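Apoptosis regulator Bcl-2 homolog (Canarypox virus, PDB 5WOS) inhibits host apoptosis and binds the proapoptotic factors BAK1 and BAX, probably preventing their activation, as well as other BH3-containing proteins such as BIM, BID and PUMA. Local coordinates at residues 18-21 with 22-26. Numbering follows the deposited sequence.
Sequences TILN and IIQNY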
loop_
_atom_site.group_PDB
_atom_site.type_symbol
_atom_site.label_atom_id
_atom_site.label_comp_id
_atom_site.label_asym_id
_atom_site.label_seq_id
_atom_site.Cartn_x
_atom_site.Cartn_y
_atom_site.Cartn_z
ATOM N N THR A 18 -10.276 3.004 -9.401
ATOM C CA THR A 18 -9.745 4.301 -8.989
ATOM C C THR A 18 -8.538 4.121 -8.073
ATOM O O THR A 18 -7.534 4.828 -8.207
ATOM C CB THR A 18 -10.832 5.130 -8.291
ATOM O OG1 THR A 18 -11.947 5.316 -9.176
ATOM C CG2 THR A 18 -10.295 6.507 -7.896
ATOM N N ILE A 19 -8.616 3.177 -7.136
ATOM C CA ILE A 19 -7.488 2.909 -6.250
ATOM C C ILE A 19 -6.403 2.127 -6.980
ATOM O O ILE A 19 -5.216 2.446 -6.882
ATOM C CB ILE A 19 -7.973 2.172 -4.986
ATOM C CG1 ILE A 19 -8.660 3.157 -4.036
ATOM C CG2 ILE A 19 -6.820 1.450 -4.276
ATOM C CD1 ILE A 19 -10.117 2.901 -3.873
ATOM N N LEU A 20 -6.796 1.094 -7.730
ATOM C CA LEU A 20 -5.818 0.228 -8.383
ATOM C C LEU A 20 -4.920 1.012 -9.332
ATOM O O LEU A 20 -3.712 0.765 -9.396
ATOM C CB LEU A 20 -6.540 -0.896 -9.128
ATOM C CG LEU A 20 -5.678 -1.860 -9.950
ATOM C CD1 LEU A 20 -4.848 -2.772 -9.057
ATOM C CD2 LEU A 20 -6.560 -2.675 -10.871
ATOM N N ASN A 21 -5.489 1.955 -10.087
ATOM C CA ASN A 21 -4.687 2.712 -11.046
ATOM C C ASN A 21 -3.483 3.365 -10.373
ATOM O O ASN A 21 -2.381 3.378 -10.934
ATOM C CB ASN A 21 -5.546 3.771 -11.737
ATOM C CG ASN A 21 -4.748 4.626 -12.699
ATOM O OD1 ASN A 21 -4.438 5.785 -12.414
ATOM N ND2 ASN A 21 -4.399 4.052 -13.844
ATOM N N ILE A 22 -3.672 3.908 -9.170
ATOM C CA ILE A 22 -2.581 4.587 -8.478
ATOM C C ILE A 22 -1.604 3.584 -7.879
ATOM O O ILE A 22 -0.383 3.748 -7.989
ATOM C CB ILE A 22 -3.162 5.533 -7.413
ATOM C CG1 ILE A 22 -3.591 6.841 -8.074
ATOM C CG2 ILE A 22 -2.156 5.807 -6.296
ATOM C CD1 ILE A 22 -4.631 7.571 -7.297
ATOM N N ILE A 23 -2.116 2.538 -7.229
ATOM C CA ILE A 23 -1.237 1.532 -6.644
ATOM C C ILE A 23 -0.440 0.828 -7.733
ATOM O O ILE A 23 0.767 0.598 -7.592
ATOM C CB ILE A 23 -2.056 0.530 -5.810
ATOM C CG1 ILE A 23 -2.803 1.252 -4.685
ATOM C CG2 ILE A 23 -1.143 -0.553 -5.241
ATOM C CD1 ILE A 23 -3.720 0.359 -3.888
ATOM N N GLN A 24 -1.104 0.453 -8.827
ATOM C CA GLN A 24 -0.412 -0.250 -9.901
ATOM C C GLN A 24 0.753 0.575 -10.436
ATOM O O GLN A 24 1.848 0.047 -10.659
ATOM C CB GLN A 24 -1.402 -0.585 -11.015
ATOM C CG GLN A 24 -1.001 -1.773 -11.865
ATOM C CD GLN A 24 -2.196 -2.439 -12.513
ATOM O OE1 GLN A 24 -3.206 -1.793 -12.797
ATOM N NE2 GLN A 24 -2.092 -3.743 -12.741
ATOM N N ASN A 25 0.546 1.875 -10.627
ATOM C CA ASN A 25 1.599 2.702 -11.199
ATOM C C ASN A 25 2.694 3.026 -10.190
ATOM O O ASN A 25 3.861 3.153 -10.578
ATOM C CB ASN A 25 0.999 3.987 -11.774
ATOM C CG ASN A 25 0.476 3.798 -13.188
ATOM O OD1 ASN A 25 1.238 3.844 -14.152
ATOM N ND2 ASN A 25 -0.829 3.585 -13.318
ATOM N N TYR A 26 2.361 3.158 -8.904
ATOM C CA TYR A 26 3.413 3.385 -7.921
ATOM C C TYR A 26 4.307 2.158 -7.787
ATOM O O TYR A 26 5.535 2.283 -7.707
ATOM C CB TYR A 26 2.819 3.766 -6.567
ATOM C CG TYR A 26 3.885 4.020 -5.525
ATOM C CD1 TYR A 26 4.054 3.160 -4.450
ATOM C CD2 TYR A 26 4.740 5.105 -5.635
ATOM C CE1 TYR A 26 5.035 3.384 -3.509
ATOM C CE2 TYR A 26 5.717 5.339 -4.698
ATOM C CZ TYR A 26 5.864 4.473 -3.638
ATOM O OH TYR A 26 6.845 4.703 -2.701
#
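Ile23 N donates to Ile19 O and Gln24 N reaches Leu20 O at 2.7 Å, the i to i+4 bonds of a regular alpha helix, whereas Asn25 N meets Asn21 O in a weak bond. The carbonyl of Asn21 illustrates how a side chain can reinforce a helical turn: Asn25 ND2 also donates to Asn21 O, at 2.9 Å and almost straight (174°). Asn25 can fold back in this way because its CG stands beside its own backbone N (chi1 -84°), and Asn21 O lies in the plane of the Asn25 amide. The two asparagine amides are turned 61° apart, and their OD1 atoms are taken up by the loop following the helix, Asn21 OD1 accepting from Glu41 N and Asn25 OD1 from Arg36 NE, which ties the turn to that loop. On another face Ile19 and Ile23 run side by side, with Ile19 CG2 against Ile23 CD1 at 3.3 Å. Between these faces, Gln24 OE1 rests beside Leu20 CG at 3.8 Å. Helix 14-32 turns its isoleucine pair onto Thr126 of helix 121-138 in the all-helical Bcl-2 fold, while Ile22 and Tyr26 pack against helix 43-69, where Tyr26 OH is hydrogen-bonded to Asp54.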